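Local coordinates for ribulose bisphosphate carboxylase (Pyrococcus horikoshii, PDB 2D69), which catalyses the addition of carbon dioxide and water to ribulose 1,5-bisphosphate, yielding two molecules of 3-phosphoglycerate, and can also use oxygen, at the interface of chains A and B. Coordinates in Å, arbitrary orientation; residue numbers count along the deposited sequence, not the author numbering. Chains: chain A/B, Ribulose bisphosphate carboxylase.

Contact 1: the interface of chains A and B. Residues chain A 229-231, 234, 256, 260; chain B 231, 259-260.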
# COMPACT_ATOMS: atom_id res chain seq x y z
N GLY A 229 -21.13 10.22 -13.97
CA GLY A 229 -21.47 9.02 -13.24
C GLY A 229 -21.39 9.27 -11.71
O GLY A 229 -21.02 10.34 -11.26
N PRO A 230 -21.68 8.23 -10.93
CA PRO A 230 -21.31 8.18 -9.51
C PRO A 230 -19.84 8.56 -9.40
O PRO A 230 -19.08 8.16 -10.27
CB PRO A 230 -21.49 6.70 -9.15
CG PRO A 230 -22.47 6.18 -10.15
CD PRO A 230 -22.38 7.00 -11.37
N VAL A 231 -19.47 9.30 -8.36
CA VAL A 231 -18.18 9.99 -8.35
C VAL A 231 -16.97 9.06 -8.55
O VAL A 231 -16.02 9.42 -9.23
CB VAL A 231 -17.85 10.82 -7.06
CG1 VAL A 231 -17.22 12.13 -7.50
CG2 VAL A 231 -18.98 11.07 -6.23
N MET A 234 -16.67 8.38 -12.11
CA MET A 234 -16.20 9.55 -12.88
C MET A 234 -14.69 9.64 -12.72
O MET A 234 -14.00 9.90 -13.69
CB MET A 234 -16.76 10.90 -12.40
CG MET A 234 -18.19 11.11 -12.55
SD MET A 234 -18.53 12.91 -12.86
CE MET A 234 -18.63 13.30 -11.15
N ALA A 256 -24.75 15.83 -11.85
CA ALA A 256 -23.77 15.28 -10.90
C ALA A 256 -23.75 15.96 -9.52
O ALA A 256 -23.69 15.31 -8.45
CB ALA A 256 -22.40 15.35 -11.50
N ALA A 260 -19.54 16.47 -6.03
CA ALA A 260 -18.72 15.68 -6.96
C ALA A 260 -17.84 16.57 -7.78
O ALA A 260 -16.72 16.22 -8.01
CB ALA A 260 -19.54 14.87 -7.84
N VAL B 231 -16.86 15.55 -1.92
CA VAL B 231 -17.13 14.16 -1.59
C VAL B 231 -16.02 13.53 -0.78
O VAL B 231 -16.34 12.77 0.08
CB VAL B 231 -17.31 13.12 -2.73
CG1 VAL B 231 -18.59 12.30 -2.46
CG2 VAL B 231 -17.25 13.69 -4.00
N SER B 259 -24.35 12.43 -7.83
CA SER B 259 -23.11 11.70 -8.01
C SER B 259 -22.45 11.38 -6.66
O SER B 259 -22.00 10.22 -6.42
CB SER B 259 -22.18 12.49 -8.89
OG SER B 259 -20.98 11.83 -9.04
N ALA B 260 -22.40 12.37 -5.77
CA ALA B 260 -21.86 12.16 -4.41
C ALA B 260 -22.75 11.21 -3.62
O ALA B 260 -22.27 10.41 -2.84
CB ALA B 260 -21.78 13.51 -3.66
O HOH W 1 -22.41 15.40 -6.35
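A:Val231 and B:Val231 meet tip to tip, like residue against like, near the two-fold axis of the Rubisco dimer. CG1 of A:Val231 lies 3.8 Å from CG2 of B:Val231. The other methyl of A:Val231, CG2, rests 3.6 Å from CA of B:Ala260. CB of B:Ser259 touches CB of A:Ala260 at 3.7 Å, which extends this small apolar core.

Outward from there, B:Ser259 carries the polar rim. Its OG stands anti to its own backbone N (chi1 178°), which aims the hydroxyl at chain A. It donates to the carbonyl A:Gly229 O at 2.7 Å, in the carbonyl plane and on a lone pair (C=O...OG 143°). A:Val231 N lies 3.0 Å from B:Ser259 OG, close enough for a hydrogen bond in which the hydroxyl accepts. The methyl CE of A:Met234 flanks the same hydroxyl. The backbone of B:Ser259 also takes part. Its N donates to A:Ala256 O at 3.0 Å, and its O accepts a weak bond from A:Val231 N.

Water 1 links A:Ala256 O with the amides A:Ala260 N and B:Ala260 N, each 3.1 Å from the water. The site lies at the N-terminal ends of helix 258-271 and of the helix that begins at residue 231, in the catalytic alpha/beta-barrel domains of both chains.

Contact 2: the interface of chains A and B. Residues chain A 52-55, 61-62, 65; chain B 160-163.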
# COMPACT_ATOMS: atom_id res chain seq x y z
N ILE A 52 -28.14 32.59 11.09
CA ILE A 52 -28.27 31.98 12.40
C ILE A 52 -29.69 31.59 12.76
O ILE A 52 -29.93 30.95 13.79
CB ILE A 52 -27.70 32.91 13.52
CG1 ILE A 52 -28.44 34.24 13.63
CG2 ILE A 52 -26.26 33.23 13.31
CD1 ILE A 52 -28.21 34.95 14.94
N GLY A 53 -30.67 32.06 11.99
CA GLY A 53 -32.04 31.67 12.23
C GLY A 53 -32.59 32.58 13.30
O GLY A 53 -31.91 33.49 13.74
N THR A 54 -33.83 32.34 13.69
CA THR A 54 -34.46 33.05 14.81
C THR A 54 -34.89 32.03 15.84
O THR A 54 -34.96 30.81 15.57
CB THR A 54 -35.72 33.84 14.43
OG1 THR A 54 -36.66 32.96 13.83
CG2 THR A 54 -35.48 34.90 13.37
N TRP A 55 -35.20 32.54 17.02
CA TRP A 55 -35.38 31.69 18.18
C TRP A 55 -35.78 32.48 19.42
O TRP A 55 -35.62 33.70 19.49
CB TRP A 55 -34.07 30.95 18.49
CG TRP A 55 -32.88 31.75 18.11
CD1 TRP A 55 -32.17 31.69 16.91
CD2 TRP A 55 -32.24 32.74 18.89
NE1 TRP A 55 -31.14 32.60 16.93
CE2 TRP A 55 -31.16 33.26 18.12
CE3 TRP A 55 -32.47 33.27 20.14
CZ2 TRP A 55 -30.34 34.27 18.59
CZ3 TRP A 55 -31.67 34.26 20.58
CH2 TRP A 55 -30.60 34.74 19.82
N LEU A 61 -26.63 31.74 24.63
CA LEU A 61 -26.21 31.88 23.25
C LEU A 61 -24.76 31.55 23.09
O LEU A 61 -23.95 31.97 23.88
CB LEU A 61 -26.39 33.32 22.75
CG LEU A 61 -27.82 33.81 22.73
CD1 LEU A 61 -27.85 35.16 22.06
CD2 LEU A 61 -28.83 32.82 22.06
N PRO A 62 -24.43 30.83 22.03
CA PRO A 62 -23.04 30.57 21.68
C PRO A 62 -22.37 31.88 21.25
O PRO A 62 -22.96 32.70 20.51
CB PRO A 62 -23.13 29.60 20.51
CG PRO A 62 -24.52 29.65 20.04
CD PRO A 62 -25.37 30.22 21.09
N ALA A 65 -22.52 33.38 17.78
CA ALA A 65 -23.83 33.58 17.15
C ALA A 65 -24.04 35.03 16.67
O ALA A 65 -24.45 35.26 15.54
CB ALA A 65 -24.97 33.18 18.11
N LYS B 160 -31.02 25.73 18.53
CA LYS B 160 -31.23 27.12 18.17
C LYS B 160 -30.39 27.94 19.11
O LYS B 160 -30.45 27.72 20.35
CB LYS B 160 -32.69 27.49 18.36
CG LYS B 160 -33.67 26.66 17.49
CD LYS B 160 -33.65 27.07 16.04
CE LYS B 160 -34.37 26.05 15.12
NZ LYS B 160 -33.60 25.82 13.85
N PRO B 161 -29.60 28.89 18.59
CA PRO B 161 -29.53 29.23 17.18
C PRO B 161 -28.93 28.09 16.42
O PRO B 161 -28.43 27.13 17.00
CB PRO B 161 -28.58 30.43 17.11
CG PRO B 161 -28.10 30.73 18.51
CD PRO B 161 -28.74 29.75 19.44
N LYS B 162 -29.01 28.17 15.11
CA LYS B 162 -28.50 27.04 14.32
C LYS B 162 -27.06 27.10 13.96
O LYS B 162 -26.53 26.09 13.51
CB LYS B 162 -29.31 26.86 13.06
CG LYS B 162 -29.39 28.02 12.14
CD LYS B 162 -30.85 28.16 11.67
CE LYS B 162 -30.95 28.59 10.17
NZ LYS B 162 -30.20 27.72 9.19
N MET B 163 -26.43 28.27 14.13
CA MET B 163 -24.99 28.42 13.88
C MET B 163 -24.26 29.08 15.06
O MET B 163 -24.86 29.80 15.84
CB MET B 163 -24.74 29.20 12.60
CG MET B 163 -25.37 28.57 11.29
SD MET B 163 -24.33 27.36 10.54
CE MET B 163 -23.35 28.47 9.49
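The peptide between B:Lys160 and B:Pro161 is cis, and the loop then brings B:Lys162 N to A:Ile52 O in a nearly straight hydrogen bond of 3.2 Å (169° at H), tilted from the carbonyl plane.

B:Pro161 is the plug of this contact and loses 81 Å² of surface to chain A. Its ring lies over one face of the A:Trp55 indole, shifted toward the rim. CB sits 3.4 Å from the indole nitrogen NE1. A:Ile52 O stands at the edge of the indole, in its plane. From another side A:Pro62 meets B:Pro161 tip to tip, with the two CD atoms 3.8 Å apart. A:Leu61 comes in at about a right angle, by its methyl CD2.

The two lysines flank the plug. B:Lys160, a predicted proton acceptor of Rubisco, sets CB against CB of A:Trp55 at 3.7 Å. B:Lys162, a predicted substrate ligand, has CG between its backbone N and carbonyl carbon (chi1 57°). That lays the chain along A:Ile52 and A:Gly53. Segment 52-65 of the N-terminal domain of chain A thus probably helps to fix an active-site loop of the catalytic domain of chain B. CD of B:Lys162 ends up 3.8 Å from CA of A:Gly53.

Contact 3: the interface of chains A and B. Residues chain A 99-100, 103-104, 107; chain B 189-190, 252, 255, 280.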
# COMPACT_ATOMS: atom_id res chain seq x y z
N VAL A 99 -20.12 23.81 -1.65
CA VAL A 99 -21.25 23.00 -1.15
C VAL A 99 -21.86 23.66 0.06
O VAL A 99 -23.09 23.86 0.15
CB VAL A 99 -20.81 21.53 -0.83
CG1 VAL A 99 -21.95 20.73 -0.38
CG2 VAL A 99 -20.13 20.81 -2.08
N GLN A 100 -21.04 24.00 1.03
CA GLN A 100 -21.59 24.60 2.28
C GLN A 100 -22.14 26.01 2.09
O GLN A 100 -23.18 26.39 2.71
CB GLN A 100 -20.55 24.56 3.44
CG GLN A 100 -21.23 24.99 4.84
CD GLN A 100 -21.09 26.48 5.16
OE1 GLN A 100 -21.76 27.00 6.09
NE2 GLN A 100 -20.23 27.16 4.43
N SER A 103 -25.49 25.53 0.55
CA SER A 103 -26.45 25.07 1.56
C SER A 103 -27.02 26.24 2.39
O SER A 103 -28.22 26.23 2.84
CB SER A 103 -25.77 24.07 2.47
OG SER A 103 -26.77 23.39 3.20
N ALA A 104 -26.19 27.25 2.64
CA ALA A 104 -26.63 28.41 3.40
C ALA A 104 -27.43 29.39 2.57
O ALA A 104 -28.55 29.76 2.95
CB ALA A 104 -25.44 29.11 4.02
N GLY A 107 -30.49 27.32 0.01
CA GLY A 107 -31.00 26.12 0.65
C GLY A 107 -32.46 26.23 1.05
O GLY A 107 -33.34 26.34 0.18
N GLU B 189 -28.53 22.20 8.49
CA GLU B 189 -27.95 22.01 7.14
C GLU B 189 -26.69 22.86 6.81
O GLU B 189 -25.84 22.45 6.01
CB GLU B 189 -29.03 22.23 6.07
CG GLU B 189 -29.43 23.68 5.93
CD GLU B 189 -30.52 24.12 6.89
OE1 GLU B 189 -30.83 25.34 6.92
OE2 GLU B 189 -31.03 23.24 7.65
N ASN B 190 -26.57 24.00 7.45
CA ASN B 190 -25.46 24.92 7.19
C ASN B 190 -24.28 24.69 8.10
O ASN B 190 -23.21 25.25 7.87
CB ASN B 190 -25.92 26.36 7.32
CG ASN B 190 -27.07 26.66 6.37
OD1 ASN B 190 -27.17 26.06 5.29
ND2 ASN B 190 -27.96 27.52 6.78
N ASP B 252 -26.82 16.80 2.98
CA ASP B 252 -27.70 17.72 2.27
C ASP B 252 -27.68 17.16 0.84
O ASP B 252 -26.81 17.51 0.07
CB ASP B 252 -27.16 19.16 2.27
CG ASP B 252 -26.98 19.77 3.71
OD1 ASP B 252 -27.51 19.19 4.70
OD2 ASP B 252 -26.25 20.82 3.94
N VAL B 255 -28.03 19.79 -2.38
CA VAL B 255 -26.88 20.63 -2.47
C VAL B 255 -25.64 19.80 -2.90
O VAL B 255 -24.91 20.17 -3.79
CB VAL B 255 -26.63 21.41 -1.18
CG1 VAL B 255 -25.42 22.27 -1.37
CG2 VAL B 255 -27.88 22.28 -0.85
N ALA B 280 -32.34 20.58 1.66
CA ALA B 280 -32.15 22.01 1.37
C ALA B 280 -31.81 22.24 -0.12
O ALA B 280 -31.04 21.45 -0.71
CB ALA B 280 -31.03 22.59 2.26
O HOH W 2 -30.43 26.07 4.26
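A:Ser103, on helix 98-105, points its hydroxyl at B:Glu189 and B:Asp252. B:Glu189 closes the K-x-D-E metal-binding motif of the Rubisco large-chain family and is a predicted magnesium ligand.

The backbone of A:Ser103 sits over B:Val255, whose CG2 is 3.9 Å from CA. CB comes next, 3.6 Å from the carboxylate oxygen OD2 of B:Asp252. OG is anti to the backbone N (chi1 -165°), which turns it toward chain B. It donates to OD2 of B:Asp252 at 2.7 Å, meeting it from above the carboxylate plane (47° out of it). The same hydroxyl also donates to the carbonyl B:Glu189 O at 3.1 Å, from above the carbonyl plane (74°). Both oxygens grip OG, and its one hydrogen is probably shared or alternates between them.

Water 2 bridges the serine carbonyl, A:Ser103 O, and the carboxylate oxygen OE1 of B:Glu189, 2.8 Å from the latter. This gives the predicted metal ligand a second tie to the partner helix. As modelled, OD1 of B:Asn190 faces A:Ser103 O, and OE1 of A:Gln100 faces B:Asn190 O. All four are acceptors, so both side-chain amides are doubtful as built; flipping each would turn its NH2 to the facing carbonyl. CG of B:Asn190 packs 3.5 Å from CA of A:Ala104. On the apolar flank the CG1 methyls of A:Val99 and B:Val255 touch at 3.9 Å, and CB of B:Ala280 reaches CA of A:Gly107.

The C-alpha centres of contact 3 lie about 17 Å from those of contact 1 and 16 Å from those of contact 2. Contacts 1 and 2 are about 33 Å apart, so contact 3 sits between them, nearly in line. Helix 253-256 serves contact 1 from chain A and contact 3 from chain B. Contact 1 joins catalytic domains near the two-fold axis. Contacts 2 and 3 set chain A segments against predicted active-site residues of chain B, and their twins do the reverse. As in Rubisco generally, the partner's N-terminal domain completes each active site, so the dimer is the functional unit and likely building block of the octamer.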